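Local coordinates for protein MJ1225 (Methanocaldococcus jannaschii, PDB 3KH5) that binds AMP and ADP and is a putative archaeal homolog of the AMPK gamma subunit, probably acting as an adenine-nucleotide sensor built from CBS repeats, at residues 110-116 and 273-277; 134-138 and 249-255; 140-144 and 242-247. All coordinates share one frame. Residue numbers count along the deposited sequence, not the author numbering.

How the contacts relate
All three contacts join the second CBS repeat to the fourth. Contacts 1 and 2 are buried, and both lie beside bound nucleotides. They repeat one arrangement with the repeats swapped: in each, a helix end and its following turn in one repeat meet a basic residue of the other, Lys273 and Arg134 respectively. Contact 3 lies farther out, its centre about 21 Å from that of the chain, and is partly buried. It is packing, including the aliphatic part of Lys243; contacts 1 and 2 add hydrogen bonds, and contact 2 salt bridges. Contacts 2 and 3 share helix 242-252. Val275 of contact 1 packs on Met249, Ile137, Leu242 and Ala246 of the others.

Contact 1 (110-116 and 273-277); sequences FLTKNVG and KDVLK. With ADP (adenosine-5'-diphosphate), chain E; ADP (adenosine-5'-diphosphate), chain D.
Lys273 has the largest area covered here, followed by Leu111 and Leu276. Residues 110-112 are the last turn of a helix. Lys113 leaves helical geometry, and Asn114 takes a left-handed conformation (phi/psi 48/47) that turns the chain into Val115 and Gly116. Residues 273-275 are helical. The closest CA pair is Leu111 and Lys273, 6.5 Å apart. Lys273 starts extended (chi1 and chi2 t) and then bends (chi3 and chi4 m). This brings its NZ to the C-terminal end of the helix, where it donates a hydrogen bond to Phe110 O at 2.8 Å. Lys273 NZ also lies 3.0 Å from Val115 O and forms a salt bridge with Glu133. Leu111 reaches over the second segment: its CD1 is 3.7 Å from Leu276 CB and 3.8 Å from Lys273 O. Leu276, with chi1 m and chi2 t, points toward the first segment, and its CD1 lies 3.9 Å from Phe110 CD2.

Both segments carry nucleotide sites. Gly116 N makes a very short hydrogen bond, 2.4 Å, to O3B of ADP chain D. Asp274 accepts both ribose hydroxyls of ADP chain E: O3' to OD1 at 2.6 Å and O2' to OD2 at 2.5 Å. Lys277 NZ makes a salt bridge to Asp274 OD1 at 2.9 Å. A ribose-binding Asp three residues after a Thr, here Thr271, is characteristic of nucleotide-binding CBS repeats.

Helix 133-140 borders the contact through Phe110 and Leu276, and helix 242-252 packs on Val275. Gly116 is tied by backbone hydrogen bonding to Glu133.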
loop_
_atom_site.group_PDB
_atom_site.type_symbol
_atom_site.label_atom_id
_atom_site.label_comp_id
_atom_site.label_asym_id
_atom_site.label_seq_id
_atom_site.Cartn_x
_atom_site.Cartn_y
_atom_site.Cartn_z
ATOM N N PHE A 110 4.281 -8.451 -11.133
ATOM C CA PHE A 110 4.568 -7.348 -10.217
ATOM C C PHE A 110 5.273 -6.195 -10.927
ATOM O O PHE A 110 4.977 -5.024 -10.680
ATOM C CB PHE A 110 5.437 -7.819 -9.045
ATOM C CG PHE A 110 4.760 -8.799 -8.125
ATOM C CD1 PHE A 110 3.382 -8.766 -7.926
ATOM C CD2 PHE A 110 5.513 -9.741 -7.428
ATOM C CE1 PHE A 110 2.766 -9.670 -7.068
ATOM C CE2 PHE A 110 4.907 -10.645 -6.562
ATOM C CZ PHE A 110 3.532 -10.610 -6.383
ATOM N N LEU A 111 6.204 -6.546 -11.813
ATOM C CA LEU A 111 7.035 -5.569 -12.512
ATOM C C LEU A 111 6.332 -4.817 -13.648
ATOM O O LEU A 111 6.658 -3.657 -13.911
ATOM C CB LEU A 111 8.300 -6.247 -13.053
ATOM C CG LEU A 111 9.606 -6.276 -12.250
ATOM C CD1 LEU A 111 9.398 -6.530 -10.758
ATOM C CD2 LEU A 111 10.548 -7.311 -12.850
ATOM N N THR A 112 5.386 -5.460 -14.328
ATOM C CA THR A 112 4.784 -4.841 -15.519
ATOM C C THR A 112 3.339 -4.404 -15.329
ATOM O O THR A 112 2.827 -3.583 -16.096
ATOM C CB THR A 112 4.860 -5.753 -16.762
ATOM O OG1 THR A 112 4.065 -6.924 -16.551
ATOM C CG2 THR A 112 6.293 -6.158 -17.057
ATOM N N LYS A 113 2.682 -4.956 -14.313
ATOM C CA LYS A 113 1.279 -4.637 -14.057
ATOM C C LYS A 113 1.051 -3.749 -12.828
ATOM O O LYS A 113 -0.083 -3.615 -12.376
ATOM C CB LYS A 113 0.425 -5.913 -13.955
ATOM C CG LYS A 113 0.575 -6.909 -15.114
ATOM C CD LYS A 113 0.141 -6.332 -16.459
ATOM C CE LYS A 113 0.579 -7.252 -17.589
ATOM N NZ LYS A 113 0.220 -6.728 -18.937
ATOM N N ASN A 114 2.114 -3.154 -12.287
ATOM C CA ASN A 114 1.998 -2.183 -11.188
ATOM C C ASN A 114 1.098 -2.646 -10.031
ATOM O O ASN A 114 0.217 -1.912 -9.559
ATOM C CB ASN A 114 1.535 -0.826 -11.735
ATOM C CG ASN A 114 1.903 0.330 -10.827
ATOM O OD1 ASN A 114 2.940 0.311 -10.163
ATOM N ND2 ASN A 114 1.054 1.355 -10.803
ATOM N N VAL A 115 1.311 -3.885 -9.607
ATOM C CA VAL A 115 0.653 -4.446 -8.433
ATOM C C VAL A 115 1.752 -4.997 -7.529
ATOM O O VAL A 115 2.824 -5.388 -8.009
ATOM C CB VAL A 115 -0.373 -5.544 -8.802
ATOM C CG1 VAL A 115 -1.684 -4.924 -9.268
ATOM C CG2 VAL A 115 0.191 -6.505 -9.850
ATOM N N GLY A 116 1.508 -4.994 -6.224
ATOM C CA GLY A 116 2.477 -5.498 -5.257
ATOM C C GLY A 116 2.061 -6.811 -4.625
ATOM O O GLY A 116 2.824 -7.403 -3.864
ATOM N N LYS A 273 9.529 -3.275 -5.358
ATOM C CA LYS A 273 9.409 -3.522 -6.796
ATOM C C LYS A 273 10.753 -3.322 -7.487
ATOM O O LYS A 273 11.117 -4.096 -8.375
ATOM C CB LYS A 273 8.335 -2.650 -7.456
ATOM C CG LYS A 273 7.908 -3.168 -8.840
ATOM C CD LYS A 273 6.911 -2.250 -9.544
ATOM C CE LYS A 273 5.625 -2.060 -8.742
ATOM N NZ LYS A 273 4.934 -3.344 -8.441
ATOM N N ASP A 274 11.486 -2.290 -7.069
ATOM C CA ASP A 274 12.826 -2.013 -7.593
ATOM C C ASP A 274 13.817 -3.123 -7.285
ATOM O O ASP A 274 14.650 -3.462 -8.128
ATOM C CB ASP A 274 13.381 -0.723 -7.002
ATOM C CG ASP A 274 12.593 0.490 -7.413
ATOM O OD1 ASP A 274 12.178 0.564 -8.589
ATOM O OD2 ASP A 274 12.402 1.376 -6.556
ATOM N N VAL A 275 13.752 -3.649 -6.062
ATOM C CA VAL A 275 14.585 -4.782 -5.653
ATOM C C VAL A 275 14.355 -5.955 -6.595
ATOM O O VAL A 275 15.309 -6.596 -7.038
ATOM C CB VAL A 275 14.313 -5.212 -4.181
ATOM C CG1 VAL A 275 15.019 -6.527 -3.847
ATOM C CG2 VAL A 275 14.753 -4.124 -3.218
ATOM N N LEU A 276 13.091 -6.217 -6.917
ATOM C CA LEU A 276 12.752 -7.330 -7.790
ATOM C C LEU A 276 13.264 -7.175 -9.225
ATOM O O LEU A 276 13.286 -8.151 -9.977
ATOM C CB LEU A 276 11.244 -7.616 -7.769
ATOM C CG LEU A 276 10.630 -8.335 -6.559
ATOM C CD1 LEU A 276 9.126 -8.448 -6.756
ATOM C CD2 LEU A 276 11.240 -9.717 -6.348
ATOM N N LYS A 277 13.691 -5.970 -9.605
ATOM C CA LYS A 277 14.285 -5.767 -10.932
ATOM C C LYS A 277 15.641 -6.468 -11.074
ATOM O O LYS A 277 16.124 -6.664 -12.193
ATOM C CB LYS A 277 14.410 -4.282 -11.268
ATOM C CG LYS A 277 13.084 -3.566 -11.458
ATOM C CD LYS A 277 13.306 -2.064 -11.431
ATOM C CE LYS A 277 12.005 -1.293 -11.574
ATOM N NZ LYS A 277 12.227 0.181 -11.467
HETATM P PB ADP E . 4.942 2.264 -3.309
HETATM O O1B ADP E . 5.188 1.210 -2.291
HETATM O O2B ADP E . 5.231 3.778 -2.725
HETATM O O3B ADP E . 3.420 2.301 -3.859
HETATM P PA ADP E . 5.858 0.945 -5.700
HETATM O O1A ADP E . 6.589 -0.310 -5.402
HETATM O O2A ADP E . 4.307 0.734 -6.084
HETATM O O3A ADP E . 5.946 2.066 -4.536
HETATM O "O5'" ADP E . 6.595 1.779 -6.838
HETATM C "C5'" ADP E . 6.659 1.383 -8.220
HETATM C "C4'" ADP E . 7.791 2.234 -8.858
HETATM O "O4'" ADP E . 7.520 3.640 -8.545
HETATM C "C3'" ADP E . 9.177 1.905 -8.275
HETATM O "O3'" ADP E . 10.170 2.040 -9.299
HETATM C "C2'" ADP E . 9.379 2.970 -7.192
HETATM O "O2'" ADP E . 10.772 3.275 -7.003
HETATM C "C1'" ADP E . 8.621 4.180 -7.758
HETATM N N9 ADP E . 8.127 5.066 -6.645
HETATM C C8 ADP E . 7.558 4.683 -5.496
HETATM N N7 ADP E . 7.266 5.755 -4.756
HETATM C C5 ADP E . 7.648 6.831 -5.428
HETATM C C6 ADP E . 7.600 8.197 -5.166
HETATM N N6 ADP E . 7.082 8.660 -4.028
HETATM N N1 ADP E . 8.085 9.044 -6.090
HETATM C C2 ADP E . 8.605 8.591 -7.226
HETATM N N3 ADP E . 8.662 7.294 -7.502
HETATM C C4 ADP E . 8.194 6.393 -6.627
HETATM P PB ADP D . 0.005 -2.204 -4.729
HETATM O O1B ADP D . 0.939 -1.422 -5.588
HETATM O O2B ADP D . 0.576 -2.354 -3.211
HETATM O O3B ADP D . -0.261 -3.714 -5.245
HETATM P PA ADP D . -1.599 -0.445 -3.567
HETATM O O1A ADP D . -1.369 0.990 -3.846
HETATM O O2A ADP D . -2.631 -0.784 -2.351
HETATM O O3A ADP D . -1.451 -1.589 -4.653
HETATM O "O5'" ADP D . -3.017 -0.259 -4.392
HETATM C "C5'" ADP D . -3.191 0.573 -5.581
HETATM C "C4'" ADP D . -4.476 0.194 -6.382
HETATM O "O4'" ADP D . -4.225 -1.086 -7.045
HETATM C "C3'" ADP D . -5.756 0.017 -5.538
HETATM O "O3'" ADP D . -6.866 0.569 -6.259
HETATM C "C2'" ADP D . -5.881 -1.504 -5.407
HETATM O "O2'" ADP D . -7.246 -1.927 -5.249
HETATM C "C1'" ADP D . -5.330 -1.974 -6.748
HETATM N N9 ADP D . -4.817 -3.373 -6.660
HETATM C C8 ADP D . -3.977 -3.908 -5.766
HETATM N N7 ADP D . -3.781 -5.200 -6.061
HETATM C C5 ADP D . -4.499 -5.479 -7.145
HETATM C C6 ADP D . -4.702 -6.619 -7.912
HETATM N N6 ADP D . -4.104 -7.766 -7.603
HETATM N N1 ADP D . -5.519 -6.541 -8.977
HETATM C C2 ADP D . -6.128 -5.407 -9.306
HETATM N N3 ADP D . -5.954 -4.304 -8.594
HETATM C C4 ADP D . -5.151 -4.318 -7.520
#

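Contact 2 (134-138 and 249-255); sequences RDVIR and MVTNDIG. With ADP (adenosine-5'-diphosphate), chain B; AMP (adenosine monophosphate), chain C.
The guanidinium of Arg134 is sandwiched between a nucleotide phosphate and a backbone turn. PA of ADP chain B lies over one face; Asp253 CA and Ile254 N lie over the other. Arg134 NH1 makes a weak hydrogen bond to O1A of this ADP at 2.6 Å and a weak one, within a salt bridge, to Asp253 OD1 at 3.3 Å. Arg134 NE forms a salt bridge with Glu272. Residues 134-138 are helical. The other helix gives way at Asp253, left-handed (phi/psi 48/49), and Ile254 N bonds back to Met249 O at 3.0 Å. The closest CA pair is Arg134 and Val250, 5.9 Å apart. Val250 CG2 packs 3.6 Å from both Arg134 CG and Ile137 CG2. Arg138, with chi1 and chi2 t and chi3 m, donates from NH2 to Val250 O at 2.7 Å. Arg134, Asp135, Arg138 and Asp253 form a salt-bridge network; its Arg138 NH2-Asp253 OD1 and Arg138 NH1-Asp135 OD1 links are long, each 3.9 Å. Asp135 OD1 accepts the ADP ribose O3' at 3.2 Å, the ribose role expected in CBS repeats. Ile254 CG2 lies 3.6 Å from AMP N7, so this turn lines the AMP site. Helix 272-275 packs on Ile137 and Met249, and helix 103-112 covers Val136.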
loop_
_atom_site.group_PDB
_atom_site.type_symbol
_atom_site.label_atom_id
_atom_site.label_comp_id
_atom_site.label_asym_id
_atom_site.label_seq_id
_atom_site.Cartn_x
_atom_site.Cartn_y
_atom_site.Cartn_z
ATOM N N ARG A 134 7.092 -8.866 -1.172
ATOM C CA ARG A 134 7.859 -9.214 0.034
ATOM C C ARG A 134 8.065 -10.728 0.153
ATOM O O ARG A 134 9.164 -11.178 0.477
ATOM C CB ARG A 134 7.168 -8.667 1.298
ATOM C CG ARG A 134 8.036 -8.678 2.572
ATOM C CD ARG A 134 7.607 -7.627 3.617
ATOM N NE ARG A 134 7.335 -6.321 3.012
ATOM C CZ ARG A 134 6.251 -5.578 3.234
ATOM N NH1 ARG A 134 5.319 -5.980 4.101
ATOM N NH2 ARG A 134 6.111 -4.412 2.606
ATOM N N ASP A 135 7.004 -11.495 -0.107
ATOM C CA ASP A 135 7.055 -12.963 -0.058
ATOM C C ASP A 135 8.153 -13.491 -0.978
ATOM O O ASP A 135 8.888 -14.417 -0.621
ATOM C CB ASP A 135 5.724 -13.576 -0.511
ATOM C CG ASP A 135 4.597 -13.391 0.494
ATOM O OD1 ASP A 135 4.863 -13.212 1.703
ATOM O OD2 ASP A 135 3.424 -13.448 0.062
ATOM N N VAL A 136 8.243 -12.895 -2.166
ATOM C CA VAL A 136 9.221 -13.290 -3.183
ATOM C C VAL A 136 10.641 -12.864 -2.807
ATOM O O VAL A 136 11.578 -13.661 -2.911
ATOM C CB VAL A 136 8.844 -12.745 -4.589
ATOM C CG1 VAL A 136 9.890 -13.132 -5.628
ATOM C CG2 VAL A 136 7.476 -13.264 -5.017
ATOM N N ILE A 137 10.801 -11.616 -2.376
ATOM C CA ILE A 137 12.109 -11.126 -1.955
ATOM C C ILE A 137 12.639 -11.964 -0.789
ATOM O O ILE A 137 13.827 -12.307 -0.752
ATOM C CB ILE A 137 12.058 -9.633 -1.560
ATOM C CG1 ILE A 137 11.754 -8.767 -2.789
ATOM C CG2 ILE A 137 13.384 -9.198 -0.922
ATOM C CD1 ILE A 137 11.488 -7.306 -2.477
ATOM N N ARG A 138 11.750 -12.288 0.152
ATOM C CA ARG A 138 12.080 -13.137 1.298
ATOM C C ARG A 138 12.557 -14.509 0.831
ATOM O O ARG A 138 13.533 -15.043 1.362
ATOM C CB ARG A 138 10.876 -13.273 2.244
ATOM C CG ARG A 138 11.185 -13.948 3.582
ATOM C CD ARG A 138 9.981 -13.949 4.525
ATOM N NE ARG A 138 9.758 -12.645 5.154
ATOM C CZ ARG A 138 8.726 -11.844 4.903
ATOM N NH1 ARG A 138 7.788 -12.202 4.032
ATOM N NH2 ARG A 138 8.625 -10.679 5.530
ATOM N N MET A 249 13.986 -4.386 4.359
ATOM C CA MET A 249 12.565 -4.314 3.975
ATOM C C MET A 249 11.772 -5.506 4.500
ATOM O O MET A 249 10.735 -5.355 5.150
ATOM C CB MET A 249 12.424 -4.259 2.448
ATOM C CG MET A 249 12.993 -3.013 1.791
ATOM S SD MET A 249 13.042 -3.164 -0.005
ATOM C CE MET A 249 13.488 -1.493 -0.473
ATOM N N VAL A 250 12.300 -6.687 4.217
ATOM C CA VAL A 250 11.632 -7.946 4.455
ATOM C C VAL A 250 11.550 -8.319 5.951
ATOM O O VAL A 250 10.586 -8.963 6.382
ATOM C CB VAL A 250 12.326 -9.021 3.570
ATOM C CG1 VAL A 250 12.514 -10.414 4.309
ATOM C CG2 VAL A 250 11.607 -9.191 2.228
ATOM N N THR A 251 12.532 -7.894 6.743
ATOM C CA THR A 251 12.518 -8.161 8.187
ATOM C C THR A 251 11.767 -7.088 8.973
ATOM O O THR A 251 11.570 -7.223 10.184
ATOM C CB THR A 251 13.937 -8.289 8.769
ATOM O OG1 THR A 251 14.654 -7.063 8.564
ATOM C CG2 THR A 251 14.688 -9.448 8.117
ATOM N N ASN A 252 11.346 -6.034 8.281
ATOM C CA ASN A 252 10.622 -4.938 8.918
ATOM C C ASN A 252 9.241 -4.644 8.328
ATOM O O ASN A 252 8.563 -3.706 8.765
ATOM C CB ASN A 252 11.480 -3.676 8.888
ATOM C CG ASN A 252 12.611 -3.728 9.886
ATOM O OD1 ASN A 252 12.386 -3.625 11.090
ATOM N ND2 ASN A 252 13.840 -3.877 9.395
ATOM N N ASP A 253 8.828 -5.443 7.345
ATOM C CA ASP A 253 7.592 -5.176 6.613
ATOM C C ASP A 253 7.529 -3.708 6.181
ATOM O O ASP A 253 6.531 -3.028 6.429
ATOM C CB ASP A 253 6.360 -5.486 7.480
ATOM C CG ASP A 253 6.124 -6.972 7.682
ATOM O OD1 ASP A 253 6.328 -7.768 6.734
ATOM O OD2 ASP A 253 5.702 -7.348 8.800
ATOM N N ILE A 254 8.606 -3.217 5.573
ATOM C CA ILE A 254 8.654 -1.861 5.039
ATOM C C ILE A 254 8.846 -2.058 3.539
ATOM O O ILE A 254 9.529 -2.999 3.127
ATOM C CB ILE A 254 9.826 -1.062 5.678
ATOM C CG1 ILE A 254 9.466 -0.646 7.110
ATOM C CG2 ILE A 254 10.196 0.181 4.848
ATOM C CD1 ILE A 254 10.674 -0.294 7.978
ATOM N N GLY A 255 8.228 -1.214 2.721
ATOM C CA GLY A 255 8.303 -1.397 1.274
ATOM C C GLY A 255 9.151 -0.376 0.545
ATOM O O GLY A 255 9.463 -0.566 -0.625
HETATM P PB ADP B . 0.218 -5.378 1.653
HETATM O O1B ADP B . -0.419 -5.691 2.953
HETATM O O2B ADP B . 1.045 -3.982 1.712
HETATM O O3B ADP B . -0.843 -5.151 0.475
HETATM P PA ADP B . 2.739 -6.518 1.774
HETATM O O1A ADP B . 2.971 -5.753 3.041
HETATM O O2A ADP B . 3.620 -7.868 1.463
HETATM O O3A ADP B . 1.229 -6.520 1.141
HETATM O "O5'" ADP B . 1.955 -7.631 2.708
HETATM C "C5'" ADP B . 2.138 -7.831 4.146
HETATM C "C4'" ADP B . 2.461 -9.312 4.512
HETATM O "O4'" ADP B . 1.309 -10.078 4.988
HETATM C "C3'" ADP B . 2.991 -10.018 3.261
HETATM O "O3'" ADP B . 4.191 -10.754 3.575
HETATM C "C2'" ADP B . 1.876 -10.954 2.805
HETATM O "O2'" ADP B . 2.453 -12.250 2.632
HETATM C "C1'" ADP B . 0.840 -10.992 3.944
HETATM N N9 ADP B . -0.584 -10.597 3.593
HETATM C C8 ADP B . -0.966 -9.516 2.905
HETATM N N7 ADP B . -2.298 -9.492 2.806
HETATM C C5 ADP B . -2.776 -10.560 3.438
HETATM C C6 ADP B . -4.059 -11.060 3.668
HETATM N N6 ADP B . -5.131 -10.422 3.202
HETATM N N1 ADP B . -4.199 -12.203 4.367
HETATM C C2 ADP B . -3.137 -12.852 4.833
HETATM N N3 ADP B . -1.904 -12.398 4.631
HETATM C C4 ADP B . -1.689 -11.264 3.938
HETATM P P AMP C . 3.496 0.827 5.114
HETATM O O1P AMP C . 2.823 -0.469 5.387
HETATM O O2P AMP C . 2.591 1.763 4.158
HETATM O O3P AMP C . 4.895 0.640 4.316
HETATM O "O5'" AMP C . 3.801 1.695 6.428
HETATM C "C5'" AMP C . 3.563 1.216 7.774
HETATM C "C4'" AMP C . 4.222 2.162 8.781
HETATM O "O4'" AMP C . 5.645 2.129 8.468
HETATM C "C3'" AMP C . 3.714 3.585 8.483
HETATM O "O3'" AMP C . 3.503 4.317 9.709
HETATM C "C2'" AMP C . 4.865 4.208 7.696
HETATM O "O2'" AMP C . 4.940 5.615 7.954
HETATM C "C1'" AMP C . 6.087 3.480 8.267
HETATM N N9 AMP C . 7.238 3.459 7.317
HETATM C C8 AMP C . 7.213 3.081 6.035
HETATM N N7 AMP C . 8.432 3.198 5.507
HETATM C C5 AMP C . 9.234 3.654 6.462
HETATM C C6 AMP C . 10.585 3.965 6.505
HETATM N N6 AMP C . 11.340 3.820 5.418
HETATM N N1 AMP C . 11.111 4.413 7.661
HETATM C C2 AMP C . 10.363 4.560 8.751
HETATM N N3 AMP C . 9.069 4.270 8.742
HETATM C C4 AMP C . 8.482 3.818 7.616
#

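Contact 3 (140-144 and 242-247); sequences LLDKI and LKKIAE
Ile144 and Leu141 are the bumps on one side, and the small Ala246 forms the floor of the hollow that receives them. Residues 141-143 form a short 3-10 turn, with Lys143 N bonded to Leu140 O at 2.8 Å and Ile144 N to Leu141 O at 3.2 Å. Ile144 then turns to an extended conformation (phi/psi -80/124). Residues 242-247 are a regular helix. The closest CA pair is Ile144 and Lys243, 5.9 Å apart. The CA-to-CB bond of Ile144 (chi1 m, chi2 t) points toward the helix. Its CD1 lies 3.8 Å from Ala246 CB, its CG2 3.8 Å from Leu242 CD2, and its CG2 also 4.1 Å from Lys243 CB. Leu141 (chi1 t, chi2 p) leaves its turn sideways and reaches the next part of the helix. Its CD1 is 3.7 Å from Ala246 CB, 3.6 Å from Glu247 N and 4.0 Å from Glu247 CB.

The packing joins the loop after helix 133-140, in the second CBS repeat, to the start of helix 242-252 in the fourth. It thus links the two Bateman modules, the tandem CBS pairs of the gamma-AMPK type of fold. Phe279 covers Leu140 and Ile144, and Val275 packs on Leu242 and Ala246.

Lys243 is a ridge in return. All four of its chi angles are t, so its chain runs straight out along the turn. Its CD lies 3.5 Å from Ile144 O and 3.7 Å from Leu141 O. Its NZ comes 4.2 Å from Asp142 CA and makes a long, weak ion pair with Glu146.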
loop_
_atom_site.group_PDB
_atom_site.type_symbol
_atom_site.label_atom_id
_atom_site.label_comp_id
_atom_site.label_asym_id
_atom_site.label_seq_id
_atom_site.Cartn_x
_atom_site.Cartn_y
_atom_site.Cartn_z
ATOM N N LEU A 140 13.892 -15.233 -2.090
ATOM C CA LEU A 140 15.060 -15.157 -2.979
ATOM C C LEU A 140 16.232 -14.344 -2.427
ATOM O O LEU A 140 17.227 -14.131 -3.126
ATOM C CB LEU A 140 14.648 -14.598 -4.347
ATOM C CG LEU A 140 13.554 -15.331 -5.130
ATOM C CD1 LEU A 140 13.220 -14.568 -6.403
ATOM C CD2 LEU A 140 13.955 -16.768 -5.461
ATOM N N LEU A 141 16.104 -13.902 -1.180
ATOM C CA LEU A 141 17.061 -12.985 -0.557
ATOM C C LEU A 141 18.500 -13.496 -0.616
ATOM O O LEU A 141 19.418 -12.744 -0.959
ATOM C CB LEU A 141 16.640 -12.704 0.891
ATOM C CG LEU A 141 17.420 -11.723 1.771
ATOM C CD1 LEU A 141 17.272 -10.289 1.286
ATOM C CD2 LEU A 141 16.961 -11.852 3.218
ATOM N N ASP A 142 18.686 -14.776 -0.293
ATOM C CA ASP A 142 20.013 -15.384 -0.325
ATOM C C ASP A 142 20.592 -15.504 -1.748
ATOM O O ASP A 142 21.794 -15.738 -1.907
ATOM C CB ASP A 142 20.027 -16.735 0.414
ATOM C CG ASP A 142 19.271 -17.828 -0.328
ATOM O OD1 ASP A 142 19.093 -17.721 -1.556
ATOM O OD2 ASP A 142 18.861 -18.812 0.325
ATOM N N LYS A 143 19.746 -15.336 -2.769
ATOM C CA LYS A 143 20.197 -15.411 -4.174
ATOM C C LYS A 143 20.676 -14.077 -4.755
ATOM O O LYS A 143 21.150 -14.036 -5.894
ATOM C CB LYS A 143 19.104 -15.992 -5.092
ATOM C CG LYS A 143 18.443 -17.269 -4.593
ATOM C CD LYS A 143 19.396 -18.459 -4.617
ATOM C CE LYS A 143 18.804 -19.663 -3.887
ATOM N NZ LYS A 143 17.630 -20.247 -4.597
ATOM N N ILE A 144 20.544 -12.994 -3.992
ATOM C CA ILE A 144 21.087 -11.705 -4.414
ATOM C C ILE A 144 22.578 -11.710 -4.102
ATOM O O ILE A 144 22.969 -11.954 -2.957
ATOM C CB ILE A 144 20.418 -10.513 -3.680
ATOM C CG1 ILE A 144 18.891 -10.557 -3.829
ATOM C CG2 ILE A 144 20.972 -9.184 -4.201
ATOM C CD1 ILE A 144 18.139 -9.636 -2.874
ATOM N N LEU A 242 22.472 -4.122 -2.306
ATOM C CA LEU A 242 21.077 -4.441 -2.592
ATOM C C LEU A 242 20.547 -5.453 -1.592
ATOM O O LEU A 242 19.409 -5.337 -1.133
ATOM C CB LEU A 242 20.904 -4.974 -4.019
ATOM C CG LEU A 242 19.473 -5.378 -4.410
ATOM C CD1 LEU A 242 18.523 -4.178 -4.391
ATOM C CD2 LEU A 242 19.450 -6.054 -5.770
ATOM N N LYS A 243 21.379 -6.440 -1.259
ATOM C CA LYS A 243 20.988 -7.485 -0.317
ATOM C C LYS A 243 20.726 -6.937 1.084
ATOM O O LYS A 243 19.788 -7.380 1.743
ATOM C CB LYS A 243 22.006 -8.636 -0.275
ATOM C CG LYS A 243 21.587 -9.797 0.640
ATOM C CD LYS A 243 22.393 -11.065 0.381
ATOM C CE LYS A 243 22.343 -11.977 1.624
ATOM N NZ LYS A 243 23.146 -13.216 1.424
ATOM N N LYS A 244 21.544 -5.988 1.538
ATOM C CA LYS A 244 21.318 -5.354 2.840
ATOM C C LYS A 244 19.967 -4.638 2.855
ATOM O O LYS A 244 19.163 -4.835 3.773
ATOM C CB LYS A 244 22.460 -4.390 3.191
ATOM C CG LYS A 244 22.101 -3.352 4.267
ATOM C CD LYS A 244 23.253 -2.378 4.499
ATOM C CE LYS A 244 22.760 -1.098 5.172
ATOM N NZ LYS A 244 22.370 -1.314 6.595
ATOM N N ILE A 245 19.725 -3.824 1.827
ATOM C CA ILE A 245 18.466 -3.090 1.698
ATOM C C ILE A 245 17.257 -4.032 1.621
ATOM O O ILE A 245 16.299 -3.867 2.390
ATOM C CB ILE A 245 18.507 -2.068 0.525
ATOM C CG1 ILE A 245 19.555 -0.976 0.795
ATOM C CG2 ILE A 245 17.130 -1.455 0.266
ATOM C CD1 ILE A 245 19.488 -0.326 2.187
ATOM N N ALA A 246 17.315 -5.024 0.728
ATOM C CA ALA A 246 16.263 -6.046 0.615
ATOM C C ALA A 246 15.963 -6.724 1.952
ATOM O O ALA A 246 14.798 -6.953 2.291
ATOM C CB ALA A 246 16.633 -7.086 -0.437
ATOM N N GLU A 247 17.013 -7.035 2.709
ATOM C CA GLU A 247 16.857 -7.672 4.014
ATOM C C GLU A 247 16.160 -6.762 5.030
ATOM O O GLU A 247 15.298 -7.216 5.785
ATOM C CB GLU A 247 18.212 -8.129 4.549
ATOM C CG GLU A 247 18.151 -8.868 5.882
ATOM C CD GLU A 247 19.514 -9.356 6.335
ATOM O OE1 GLU A 247 19.599 -10.504 6.819
ATOM O OE2 GLU A 247 20.503 -8.603 6.197
#